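PDB 6RIW: ORF10 from Moritella marina, which forms the ketosynthase–chain length factor didomain of a polyunsaturated fatty acid synthase subunit and probably catalyses the condensation steps that lengthen the acyl chain. Local coordinates for residues P14-Q17 / Q21-Q24; D31-A36 / T393-Q398; V141-K146 / N512-Q517; R505-E510 / L588-G593; S482-F487 / T849-D854. All coordinates share one frame; numbering follows the deposited sequence.

Interaction 1: P14-Q17 / Q21-Q24; sequences PGSQ and QFWQ
Gln21 folds back onto Gly15, Ser16 and Gln17, closing the short connection from strand 4-12 into helix 19-27 at the start of the thiolase-like ketosynthase fold. The chain of Gln21 is extended: CG stands opposite its backbone N (chi1 178°), and the remaining bonds run out straight; this reach carries the amide across to the loop backbone. There OE1 accepts from Gln17 N at 2.9 Å. The N-H points almost straight at the oxygen, 173°, yet the donor sits above the carbonyl plane, 56° out of it, and misses the lone-pair directions. On the way the Gln21 chain brushes Ser16: CG lies 3.8 Å from Ser16 CB, and OE1 is 3.7 Å from Ser16 CA. The other amide atom, NE2, comes within 3.6 Å of Gly15 O, a carbonyl that takes a hydrogen bond from Gln25 one turn further along the helix.

Phe22 comes next and offers mainly its CB to the loop, while its ring turns away. That ring meets Phe13 edge-to-face and also packs on Pro376 and Thr379 of helix 374-387, which ties this first helix to the C-terminal part of the ketosynthase. From the loop side, the buried hydroxyl of Ser16 rests against the root of the aromatic side chain, with OG 3.5 Å from Phe22 CB.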
# COMPACT_ATOMS: atom_id res chain seq x y z
N PRO A 14 -0.04 10.35 18.41
CA PRO A 14 0.45 11.65 18.86
C PRO A 14 0.10 11.83 20.33
O PRO A 14 -1.06 11.68 20.72
CB PRO A 14 -0.30 12.65 17.96
CG PRO A 14 -0.63 11.86 16.70
CD PRO A 14 -0.85 10.44 17.17
N GLY A 15 1.12 12.03 21.17
CA GLY A 15 0.91 12.22 22.59
C GLY A 15 0.98 10.98 23.47
O GLY A 15 1.10 11.14 24.69
N SER A 16 0.92 9.77 22.92
CA SER A 16 0.83 8.62 23.82
C SER A 16 1.49 7.37 23.23
O SER A 16 1.60 7.22 22.01
CB SER A 16 -0.63 8.33 24.20
OG SER A 16 -1.38 7.88 23.09
N GLN A 17 1.92 6.47 24.13
CA GLN A 17 2.58 5.23 23.74
C GLN A 17 1.92 3.99 24.34
O GLN A 17 2.47 2.89 24.20
CB GLN A 17 4.06 5.27 24.14
CG GLN A 17 4.80 6.56 23.79
CD GLN A 17 6.23 6.56 24.30
OE1 GLN A 17 6.67 5.60 24.93
NE2 GLN A 17 6.95 7.65 24.05
N GLN A 21 -2.56 5.60 28.86
CA GLN A 21 -2.16 6.99 28.68
C GLN A 21 -3.07 7.71 27.69
O GLN A 21 -3.50 8.85 27.93
CB GLN A 21 -0.70 7.02 28.23
CG GLN A 21 -0.08 8.35 27.92
CD GLN A 21 1.35 8.16 27.42
OE1 GLN A 21 1.73 7.06 27.00
NE2 GLN A 21 2.16 9.22 27.49
N PHE A 22 -3.38 7.06 26.57
CA PHE A 22 -4.29 7.63 25.58
C PHE A 22 -5.67 7.88 26.19
O PHE A 22 -6.26 8.94 25.99
CB PHE A 22 -4.35 6.67 24.38
CG PHE A 22 -5.51 6.88 23.43
CD1 PHE A 22 -5.59 8.00 22.63
CD2 PHE A 22 -6.46 5.89 23.27
CE1 PHE A 22 -6.62 8.16 21.72
CE2 PHE A 22 -7.50 6.04 22.36
CZ PHE A 22 -7.58 7.17 21.58
N TRP A 23 -6.17 6.90 26.94
CA TRP A 23 -7.49 7.03 27.55
C TRP A 23 -7.55 8.22 28.50
O TRP A 23 -8.49 9.03 28.45
CB TRP A 23 -7.85 5.74 28.29
CG TRP A 23 -9.20 5.80 28.90
CD1 TRP A 23 -9.50 5.91 30.23
CD2 TRP A 23 -10.46 5.79 28.21
NE1 TRP A 23 -10.86 5.95 30.41
CE2 TRP A 23 -11.48 5.88 29.19
CE3 TRP A 23 -10.83 5.71 26.86
CZ2 TRP A 23 -12.83 5.89 28.86
CZ3 TRP A 23 -12.18 5.71 26.54
CH2 TRP A 23 -13.16 5.80 27.54
N GLN A 24 -6.55 8.36 29.37
CA GLN A 24 -6.52 9.50 30.29
C GLN A 24 -6.49 10.82 29.53
O GLN A 24 -7.13 11.79 29.93
CB GLN A 24 -5.33 9.38 31.23
CG GLN A 24 -5.38 10.35 32.41
CD GLN A 24 -6.62 10.15 33.28
OE1 GLN A 24 -7.05 9.02 33.53
NE2 GLN A 24 -7.19 11.26 33.75

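Interaction 2: D31-A36 / T393-Q398; sequences DCRSKA and TINLKQ
The guanidinium of Arg33 meets the Asn395 amide obliquely, their planes 43° apart, and takes the Asp31 carboxylate at its edge, in its own plane. NE and NH2 grip the two carboxylate oxygens side-on, one each, in a salt bridge within residues 31-36; the NE to Asp31 OD1 bond is 2.7 Å. An Asx turn underlies this: Asp31 OD1 also accepts from Arg33 N, at 3.0 Å, and the two donors reach that oxygen from opposite faces of the carboxylate. The arginine and aspartate are thus locked to each other by three bonds, the arginine chain bending at chi3 (-56°) to turn its head back toward Asp31.

Against this pair stands loop 393-398, part of the connection between strands 389-390 and 417-418 of the same ketosynthase domain. Asn395 OD1 lies 3.1 Å from Arg33 NH2, but the angle is too poor for a hydrogen bond, so the approach is probably electrostatic at most. Cys32, bound through its backbone to Asn365, and Ile394, packed on Asn365, share helix 363-366 as a common support. The apolar share of the contact falls to Ile394, whose CD1 crosses the aspartate side chain, 3.8 Å from Asp31 CA and 3.9 Å from Asp31 CB.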
# COMPACT_ATOMS: atom_id res chain seq x y z
N ASP A 31 -5.46 18.09 23.76
CA ASP A 31 -5.16 18.33 22.36
C ASP A 31 -3.73 17.87 22.11
O ASP A 31 -2.79 18.40 22.71
CB ASP A 31 -5.33 19.81 22.02
CG ASP A 31 -5.28 20.09 20.52
OD1 ASP A 31 -4.73 19.28 19.74
OD2 ASP A 31 -5.78 21.16 20.12
N CYS A 32 -3.56 16.88 21.23
CA CYS A 32 -2.25 16.30 20.94
C CYS A 32 -1.66 16.75 19.60
O CYS A 32 -0.63 16.20 19.17
CB CYS A 32 -2.34 14.77 20.98
SG CYS A 32 -3.04 14.14 22.55
N ARG A 33 -2.28 17.71 18.93
CA ARG A 33 -1.79 18.23 17.67
C ARG A 33 -0.69 19.27 17.92
O ARG A 33 -0.63 19.88 18.99
CB ARG A 33 -2.94 18.83 16.85
CG ARG A 33 -4.14 17.86 16.71
CD ARG A 33 -5.43 18.56 16.30
NE ARG A 33 -5.78 19.62 17.24
CZ ARG A 33 -6.50 20.70 16.93
NH1 ARG A 33 -6.96 20.86 15.69
NH2 ARG A 33 -6.74 21.62 17.85
N SER A 34 0.20 19.45 16.94
CA SER A 34 1.35 20.33 17.11
C SER A 34 1.86 20.77 15.74
O SER A 34 1.39 20.31 14.70
CB SER A 34 2.47 19.65 17.91
OG SER A 34 2.99 18.53 17.22
N LYS A 35 2.84 21.66 15.75
CA LYS A 35 3.46 22.13 14.51
C LYS A 35 4.63 21.24 14.13
O LYS A 35 5.45 20.86 14.97
CB LYS A 35 3.93 23.58 14.66
CG LYS A 35 2.79 24.56 14.89
CD LYS A 35 3.31 25.94 15.23
CE LYS A 35 2.53 27.02 14.49
NZ LYS A 35 3.26 28.32 14.54
N ALA A 36 4.70 20.90 12.84
CA ALA A 36 5.82 20.11 12.35
C ALA A 36 7.10 20.92 12.42
O ALA A 36 7.11 22.14 12.23
CB ALA A 36 5.57 19.66 10.91
N THR A 393 -15.55 14.90 22.40
CA THR A 393 -14.91 15.45 21.21
C THR A 393 -14.50 16.88 21.55
O THR A 393 -15.34 17.67 21.97
CB THR A 393 -15.87 15.42 20.02
OG1 THR A 393 -16.22 14.07 19.69
CG2 THR A 393 -15.27 16.11 18.80
N ILE A 394 -13.22 17.20 21.38
CA ILE A 394 -12.71 18.50 21.81
C ILE A 394 -12.91 19.54 20.72
O ILE A 394 -13.13 19.22 19.55
CB ILE A 394 -11.23 18.41 22.23
CG1 ILE A 394 -10.33 18.17 21.03
CG2 ILE A 394 -11.04 17.32 23.28
CD1 ILE A 394 -8.86 18.38 21.32
N ASN A 395 -12.84 20.82 21.12
CA ASN A 395 -12.91 21.99 20.24
C ASN A 395 -14.24 22.13 19.53
O ASN A 395 -14.34 22.83 18.51
CB ASN A 395 -11.78 21.99 19.20
CG ASN A 395 -10.41 22.02 19.83
OD1 ASN A 395 -9.48 21.35 19.36
ND2 ASN A 395 -10.27 22.77 20.92
N LEU A 396 -15.28 21.50 20.05
CA LEU A 396 -16.59 21.50 19.43
C LEU A 396 -17.46 22.50 20.20
O LEU A 396 -17.91 22.21 21.30
CB LEU A 396 -17.17 20.09 19.45
CG LEU A 396 -18.59 19.86 18.93
CD1 LEU A 396 -18.63 20.11 17.45
CD2 LEU A 396 -19.02 18.44 19.27
N LYS A 397 -17.66 23.68 19.61
CA LYS A 397 -18.40 24.76 20.26
C LYS A 397 -19.75 25.06 19.61
O LYS A 397 -20.72 25.35 20.32
CB LYS A 397 -17.57 26.05 20.25
CG LYS A 397 -16.09 25.88 20.59
CD LYS A 397 -15.90 25.47 22.02
CE LYS A 397 -14.47 25.75 22.50
NZ LYS A 397 -14.29 25.26 23.91
N GLN A 398 -19.81 25.03 18.28
CA GLN A 398 -21.05 25.28 17.54
C GLN A 398 -21.28 24.12 16.58
O GLN A 398 -20.82 24.14 15.43
CB GLN A 398 -20.99 26.61 16.80
CG GLN A 398 -21.07 27.82 17.74
CD GLN A 398 -20.59 29.11 17.10
OE1 GLN A 398 -19.89 29.09 16.09
NE2 GLN A 398 -20.96 30.24 17.70

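Interaction 3: V141-K146 / N512-Q517; sequences VDNALK and NANVMQ
Asn143 sets its CG opposite the carbonyl carbon (chi1 -63°), which sends its amide off helix 129-148, while Asn512 turns its CG opposite the backbone N (chi1 -172°) and brings its own amide to meet it. Between them, and with Asn514 joining from the first turn of helix 513-519, everything converges on one atom, Asn143 OD1. It accepts from Asn512 ND2 at 3.0 Å and from Asn514 ND2, also at 3.0 Å. Both donors are tilted from the plane of the Asn143 carbonyl, and they arrive from its opposite faces. The two donor amides are posed differently: that of Asn512 is turned only 21° from the Asn143 amide, whereas that of Asn514 stands steeply across it. A water gives the same oxygen a third donor at 2.9 Å and in turn accepts from Asn514 N.

This cluster spans the two halves of the didomain, because helix 129-148 belongs to the ketosynthase and helix 513-519 to the chain length factor. Asn512 both caps its own helix and bonds across the contact. As the N-cap, its OD1 accepts from Val515 N at 2.9 Å in the carbonyl plane, on a lone pair, so the capping bond fixes the amide rotation and leaves ND2 facing the ketosynthase.

On the other side, Asn143 ND2 is held by Gln139 OE1 and makes a weak bond to Asp142 OD1, 2.8 Å away. That carboxylate is itself in a salt bridge with Lys146 NZ, whose bond to Asp142 OD1 is also 2.8 Å and uses the syn lone pair.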
# COMPACT_ATOMS: atom_id res chain seq x y z
N VAL A 141 21.19 16.75 -11.71
CA VAL A 141 20.99 18.20 -11.60
C VAL A 141 22.32 18.89 -11.35
O VAL A 141 22.65 19.89 -12.01
CB VAL A 141 19.98 18.55 -10.50
CG1 VAL A 141 19.96 20.10 -10.24
CG2 VAL A 141 18.57 18.08 -10.85
N ASP A 142 23.11 18.37 -10.41
CA ASP A 142 24.43 18.94 -10.12
C ASP A 142 25.28 19.05 -11.38
O ASP A 142 25.86 20.11 -11.67
CB ASP A 142 25.16 18.09 -9.08
CG ASP A 142 26.62 18.51 -8.91
OD1 ASP A 142 27.48 18.09 -9.72
OD2 ASP A 142 26.92 19.26 -7.94
N ASN A 143 25.39 17.95 -12.14
CA ASN A 143 26.28 17.96 -13.29
C ASN A 143 25.77 18.88 -14.39
O ASN A 143 26.57 19.50 -15.10
CB ASN A 143 26.46 16.56 -13.84
CG ASN A 143 27.11 15.61 -12.86
OD1 ASN A 143 27.25 14.42 -13.14
ND2 ASN A 143 27.50 16.12 -11.68
N ALA A 144 24.44 18.97 -14.57
CA ALA A 144 23.90 19.91 -15.54
C ALA A 144 24.23 21.35 -15.17
O ALA A 144 24.59 22.17 -16.03
CB ALA A 144 22.38 19.75 -15.65
N LEU A 145 24.10 21.69 -13.88
CA LEU A 145 24.42 23.05 -13.44
C LEU A 145 25.91 23.37 -13.53
O LEU A 145 26.27 24.52 -13.79
CB LEU A 145 23.89 23.27 -12.01
CG LEU A 145 22.36 23.39 -11.93
CD1 LEU A 145 21.82 23.43 -10.49
CD2 LEU A 145 21.82 24.55 -12.74
N LYS A 146 26.78 22.38 -13.32
CA LYS A 146 28.20 22.57 -13.63
C LYS A 146 28.39 22.98 -15.10
O LYS A 146 29.17 23.89 -15.41
CB LYS A 146 29.00 21.30 -13.35
CG LYS A 146 29.21 20.95 -11.87
CD LYS A 146 30.09 19.71 -11.79
CE LYS A 146 30.82 19.61 -10.46
NZ LYS A 146 29.88 19.41 -9.30
N ASN A 512 24.38 9.75 -17.57
CA ASN A 512 25.21 10.39 -16.57
C ASN A 512 26.27 9.40 -16.10
O ASN A 512 25.96 8.39 -15.47
CB ASN A 512 24.36 10.90 -15.41
CG ASN A 512 25.16 11.75 -14.46
OD1 ASN A 512 25.89 11.22 -13.63
ND2 ASN A 512 25.06 13.07 -14.60
N ALA A 513 27.54 9.72 -16.38
CA ALA A 513 28.61 8.79 -16.07
C ALA A 513 28.77 8.60 -14.57
O ALA A 513 29.14 7.51 -14.13
CB ALA A 513 29.92 9.29 -16.69
N ASN A 514 28.53 9.65 -13.77
CA ASN A 514 28.68 9.51 -12.33
C ASN A 514 27.61 8.60 -11.73
O ASN A 514 27.90 7.75 -10.89
CB ASN A 514 28.64 10.89 -11.67
CG ASN A 514 29.89 11.73 -11.97
OD1 ASN A 514 31.00 11.21 -11.98
ND2 ASN A 514 29.70 13.02 -12.24
N VAL A 515 26.35 8.78 -12.15
CA VAL A 515 25.29 7.87 -11.71
C VAL A 515 25.61 6.43 -12.10
O VAL A 515 25.52 5.50 -11.28
CB VAL A 515 23.94 8.32 -12.29
CG1 VAL A 515 22.89 7.19 -12.17
CG2 VAL A 515 23.47 9.60 -11.57
N MET A 516 25.99 6.21 -13.36
CA MET A 516 26.22 4.84 -13.80
C MET A 516 27.43 4.22 -13.12
O MET A 516 27.42 3.03 -12.79
CB MET A 516 26.35 4.79 -15.32
CG MET A 516 25.04 5.25 -16.01
SD MET A 516 23.63 4.15 -15.70
CE MET A 516 24.07 2.88 -16.89
N GLN A 517 28.46 5.03 -12.85
CA GLN A 517 29.60 4.53 -12.08
C GLN A 517 29.18 4.13 -10.67
O GLN A 517 29.63 3.10 -10.15
CB GLN A 517 30.69 5.61 -12.01
CG GLN A 517 31.98 5.14 -11.41
CD GLN A 517 32.97 6.29 -11.24
OE1 GLN A 517 34.00 6.15 -10.57
NE2 GLN A 517 32.64 7.44 -11.83
O HOH W 1 28.63 12.56 -14.81

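Interaction 4: R505-E510 / L588-G593; sequences RWKGME and LHQYRG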
# COMPACT_ATOMS: atom_id res chain seq x y z
N ARG A 505 12.81 6.63 -20.76
CA ARG A 505 12.35 5.79 -19.66
C ARG A 505 13.05 6.13 -18.34
O ARG A 505 12.44 6.04 -17.27
CB ARG A 505 12.55 4.32 -20.01
CG ARG A 505 12.04 3.32 -18.93
CD ARG A 505 10.50 3.26 -18.92
NE ARG A 505 9.98 2.55 -17.75
CZ ARG A 505 9.76 3.14 -16.58
NH1 ARG A 505 10.05 4.44 -16.39
NH2 ARG A 505 9.24 2.44 -15.56
N TRP A 506 14.35 6.46 -18.37
CA TRP A 506 15.06 6.91 -17.16
C TRP A 506 15.29 8.42 -17.14
O TRP A 506 16.17 8.91 -16.41
CB TRP A 506 16.40 6.19 -17.02
CG TRP A 506 16.30 4.72 -16.66
CD1 TRP A 506 15.15 3.98 -16.53
CD2 TRP A 506 17.39 3.84 -16.41
NE1 TRP A 506 15.48 2.66 -16.19
CE2 TRP A 506 16.85 2.56 -16.12
CE3 TRP A 506 18.79 4.01 -16.37
CZ2 TRP A 506 17.66 1.46 -15.81
CZ3 TRP A 506 19.59 2.91 -16.06
CH2 TRP A 506 19.02 1.65 -15.79
N LYS A 507 14.51 9.19 -17.90
CA LYS A 507 14.70 10.64 -17.98
C LYS A 507 16.13 10.98 -18.35
O LYS A 507 16.68 12.01 -17.93
CB LYS A 507 14.29 11.32 -16.66
CG LYS A 507 12.81 11.27 -16.39
CD LYS A 507 12.40 12.04 -15.10
CE LYS A 507 10.88 12.17 -15.06
NZ LYS A 507 10.35 13.12 -14.02
N GLY A 508 16.76 10.10 -19.16
CA GLY A 508 18.10 10.33 -19.65
C GLY A 508 19.20 10.07 -18.64
O GLY A 508 20.37 10.28 -18.97
N MET A 509 18.86 9.60 -17.43
CA MET A 509 19.87 9.42 -16.40
C MET A 509 20.91 8.34 -16.74
O MET A 509 21.99 8.35 -16.13
CB MET A 509 19.19 9.09 -15.06
CG MET A 509 18.44 10.32 -14.48
SD MET A 509 17.74 9.97 -12.84
CE MET A 509 16.01 9.77 -13.25
N GLU A 510 20.63 7.43 -17.68
CA GLU A 510 21.66 6.47 -18.08
C GLU A 510 22.84 7.13 -18.79
O GLU A 510 23.89 6.49 -18.97
CB GLU A 510 21.06 5.39 -18.99
CG GLU A 510 20.93 5.80 -20.45
CD GLU A 510 19.63 6.54 -20.76
OE1 GLU A 510 18.91 7.00 -19.84
OE2 GLU A 510 19.32 6.67 -21.96
N LEU A 588 7.86 7.91 -7.35
CA LEU A 588 7.29 8.96 -6.52
C LEU A 588 8.34 9.79 -5.78
O LEU A 588 8.03 10.91 -5.34
CB LEU A 588 6.31 8.36 -5.50
CG LEU A 588 5.00 7.77 -6.06
CD1 LEU A 588 4.16 7.23 -4.91
CD2 LEU A 588 4.24 8.82 -6.85
N HIS A 589 9.56 9.27 -5.61
CA HIS A 589 10.63 10.04 -4.99
C HIS A 589 11.05 11.22 -5.85
O HIS A 589 11.68 12.15 -5.34
CB HIS A 589 11.84 9.13 -4.70
CG HIS A 589 11.53 8.08 -3.68
ND1 HIS A 589 11.16 6.79 -4.03
CD2 HIS A 589 11.50 8.13 -2.33
CE1 HIS A 589 10.92 6.09 -2.93
NE2 HIS A 589 11.13 6.87 -1.88
N GLN A 590 10.69 11.21 -7.14
CA GLN A 590 11.04 12.34 -7.99
C GLN A 590 10.31 13.61 -7.58
O GLN A 590 10.80 14.70 -7.86
CB GLN A 590 10.74 11.99 -9.46
CG GLN A 590 11.64 10.89 -9.99
CD GLN A 590 11.17 10.35 -11.32
OE1 GLN A 590 10.39 10.99 -12.01
NE2 GLN A 590 11.65 9.16 -11.70
N TYR A 591 9.16 13.49 -6.92
CA TYR A 591 8.41 14.69 -6.55
C TYR A 591 9.17 15.51 -5.51
O TYR A 591 9.36 16.73 -5.68
CB TYR A 591 7.02 14.32 -6.04
CG TYR A 591 6.30 15.55 -5.60
CD1 TYR A 591 5.96 16.54 -6.51
CD2 TYR A 591 5.99 15.75 -4.26
CE1 TYR A 591 5.33 17.71 -6.10
CE2 TYR A 591 5.36 16.91 -3.84
CZ TYR A 591 5.03 17.88 -4.77
OH TYR A 591 4.41 19.03 -4.35
N ARG A 592 9.59 14.89 -4.40
CA ARG A 592 10.46 15.63 -3.48
C ARG A 592 11.81 15.93 -4.13
O ARG A 592 12.44 16.95 -3.83
CB ARG A 592 10.66 14.85 -2.18
CG ARG A 592 11.50 15.65 -1.17
CD ARG A 592 11.54 15.05 0.23
NE ARG A 592 12.44 15.86 1.05
CZ ARG A 592 12.41 15.92 2.38
NH1 ARG A 592 11.52 15.21 3.05
NH2 ARG A 592 13.26 16.70 3.04
N GLY A 593 12.27 15.06 -5.04
CA GLY A 593 13.45 15.36 -5.82
C GLY A 593 13.37 16.73 -6.48
O GLY A 593 14.38 17.43 -6.60
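A type I' beta turn from Trp506 to Met509 carries the contact, pushing Lys507 out toward Gln590 on helix 589-595. The turn is closed by Met509 N bonding to Trp506 O at 3.0 Å, with Lys507 and Gly508 at the two positive-phi corners (53° and 77°). From its corner the lysine runs out extended beyond CG and delivers its ammonium to the glutamine amide: Lys507 NZ donates to Gln590 OE1 at 2.9 Å. The nitrogen comes in above the plane of the carbonyl, 39° out of it, not on a lone pair. The methylene next to the charge follows closely, Lys507 CE lying 3.3 Å from the same OE1, and CD is 3.8 Å from it. NZ also donates to Val628 O, at the end of helix 614-628, its stronger partner.

Both pieces belong to the chain length factor, a thiolase-like domain, but helix 589-595 also faces the ketosynthase: His589 bonds Ser129 and Arg592 forms a salt bridge with Asp227. Gln590 itself is buried, so its amide needs partners at both ends. NE2 donates to Glu700 OE2 at the start of helix 699-706, while OE1 takes the lysine. The negative carboxylate at the NH end and the positive ammonium at the oxygen end would tend to polarise the amide in the same sense. Like the lysine, the glutamine is extended beyond CG, and the two chains pass at a slant where OE1 and NZ meet.

Interaction 5: S482-F487 / T849-D854; sequences SNLAQF and TALLLD
At the helix start that carries Leu484 and Phe487 against Leu851, Asn483 OD1 accepts from Gln486 N at 2.9 Å. This is an N-cap, and the donor lies nearly along the C=O axis. A second bond tightens the same turn from the other direction: Gln486 OE1 takes Ser482 N at 3.0 Å, with an almost straight N-H of 176° but with the donor well above the carbonyl plane. Leu484 N, at the first turn, is bound by Asp475 of strand 469-478, which further fixes the beginning of helix 484-492.

Leu851, on helix 841-854, supplies the whole of the opposing surface. Its CG lies opposite the carbonyl carbon (chi1 -71°), and the two methyls divide the work. CD2 packs on Leu484, 4.0 Å from its CD1 and 4.1 Å from its CG. CD1 also touches Leu484 CD1 and reaches the phenyl ring, meeting Phe487 CD2 at 4.1 Å with an oblique approach. The leucine chains slide past each other in opposite directions.

The pair joins two helices of the chain length factor far apart in sequence. Leu851 also lies on Met474 of strand 469-478, and the Phe487 ring meets Phe478, so the helices share that strand as a floor. The contact between the two segments is purely apolar and rests on close packing and burial of the methyls; the polar bonds, within 482-487 and from Asp475, set the helix start without reaching Leu851.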
# COMPACT_ATOMS: atom_id res chain seq x y z
N SER A 482 1.47 -6.16 -25.61
CA SER A 482 0.62 -5.14 -25.02
C SER A 482 -0.81 -5.60 -24.76
O SER A 482 -1.60 -4.82 -24.19
CB SER A 482 0.64 -3.89 -25.91
OG SER A 482 0.09 -4.16 -27.19
N ASN A 483 -1.16 -6.84 -25.11
CA ASN A 483 -2.45 -7.39 -24.73
C ASN A 483 -2.32 -8.91 -24.61
O ASN A 483 -1.28 -9.49 -24.92
CB ASN A 483 -3.58 -6.99 -25.71
CG ASN A 483 -3.29 -7.44 -27.15
OD1 ASN A 483 -2.74 -8.51 -27.37
ND2 ASN A 483 -3.66 -6.61 -28.12
N LEU A 484 -3.41 -9.54 -24.17
CA LEU A 484 -3.38 -10.97 -23.93
C LEU A 484 -3.05 -11.76 -25.20
O LEU A 484 -2.30 -12.74 -25.15
CB LEU A 484 -4.73 -11.42 -23.35
CG LEU A 484 -4.73 -12.86 -22.83
CD1 LEU A 484 -3.92 -12.97 -21.55
CD2 LEU A 484 -6.15 -13.35 -22.59
N ALA A 485 -3.62 -11.36 -26.34
CA ALA A 485 -3.37 -12.09 -27.59
C ALA A 485 -1.89 -12.09 -27.95
O ALA A 485 -1.32 -13.12 -28.34
CB ALA A 485 -4.21 -11.50 -28.73
N GLN A 486 -1.23 -10.94 -27.78
CA GLN A 486 0.20 -10.83 -28.09
C GLN A 486 1.04 -11.63 -27.10
O GLN A 486 2.03 -12.26 -27.49
CB GLN A 486 0.61 -9.35 -28.09
CG GLN A 486 0.12 -8.57 -29.31
CD GLN A 486 0.43 -7.07 -29.20
OE1 GLN A 486 1.43 -6.68 -28.61
NE2 GLN A 486 -0.44 -6.24 -29.78
N PHE A 487 0.67 -11.62 -25.82
CA PHE A 487 1.37 -12.44 -24.84
C PHE A 487 1.23 -13.93 -25.16
O PHE A 487 2.19 -14.70 -25.06
CB PHE A 487 0.80 -12.11 -23.45
CG PHE A 487 1.63 -12.61 -22.27
CD1 PHE A 487 3.02 -12.54 -22.26
CD2 PHE A 487 0.99 -13.11 -21.14
CE1 PHE A 487 3.75 -12.97 -21.16
CE2 PHE A 487 1.70 -13.55 -20.03
CZ PHE A 487 3.08 -13.49 -20.04
N THR A 849 0.52 -19.69 -17.22
CA THR A 849 0.05 -21.03 -16.89
C THR A 849 -1.40 -21.22 -17.32
O THR A 849 -1.76 -22.26 -17.91
CB THR A 849 0.22 -21.28 -15.40
OG1 THR A 849 1.60 -21.16 -15.03
CG2 THR A 849 -0.29 -22.67 -14.99
N ALA A 850 -2.25 -20.23 -17.04
CA ALA A 850 -3.65 -20.33 -17.46
C ALA A 850 -3.79 -20.40 -18.98
O ALA A 850 -4.62 -21.15 -19.50
CB ALA A 850 -4.46 -19.16 -16.91
N LEU A 851 -2.98 -19.63 -19.72
CA LEU A 851 -3.05 -19.70 -21.19
C LEU A 851 -2.63 -21.07 -21.70
O LEU A 851 -3.27 -21.62 -22.61
CB LEU A 851 -2.20 -18.59 -21.83
CG LEU A 851 -2.65 -17.12 -21.74
CD1 LEU A 851 -1.56 -16.15 -22.25
CD2 LEU A 851 -3.98 -16.85 -22.48
N LEU A 852 -1.57 -21.65 -21.12
CA LEU A 852 -1.12 -22.97 -21.54
C LEU A 852 -2.17 -24.04 -21.26
O LEU A 852 -2.42 -24.91 -22.09
CB LEU A 852 0.17 -23.35 -20.81
CG LEU A 852 1.47 -22.63 -21.22
CD1 LEU A 852 2.66 -23.30 -20.52
CD2 LEU A 852 1.65 -22.63 -22.73
N LEU A 853 -2.77 -24.00 -20.07
CA LEU A 853 -3.83 -24.94 -19.73
C LEU A 853 -5.08 -24.74 -20.57
O LEU A 853 -5.76 -25.72 -20.91
CB LEU A 853 -4.15 -24.83 -18.25
CG LEU A 853 -3.05 -25.35 -17.34
CD1 LEU A 853 -3.35 -24.86 -15.92
CD2 LEU A 853 -2.94 -26.86 -17.38
N ASP A 854 -5.41 -23.49 -20.91
CA ASP A 854 -6.54 -23.24 -21.79
C ASP A 854 -6.35 -23.84 -23.18
O ASP A 854 -7.33 -24.14 -23.87
CB ASP A 854 -6.78 -21.74 -21.93
CG ASP A 854 -8.09 -21.43 -22.62
OD1 ASP A 854 -9.13 -21.94 -22.16
OD2 ASP A 854 -8.11 -20.70 -23.63

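In the fold
From the N terminus, interaction 1 closes the short loop between strand 4-12 and helix 19-27. Interaction 2 follows it and touches it, Pro14 packing on Cys32; it closes a long ketosynthase loop by bringing residues 393-398 back to 31-36. Interaction 3 opens within that loop and closes beyond it, so the two cross, and it bridges ketosynthase and chain length factor. Interaction 3 also crosses interactions 4 and 5. It abuts interaction 4, where Met516 packs on Glu510. Interaction 5 closes a long loop of the chain length factor, and interaction 4 lies wholly within it. Interactions 1 and 5 sit on opposite sides of the chain's centre, their centres about 54 Å apart.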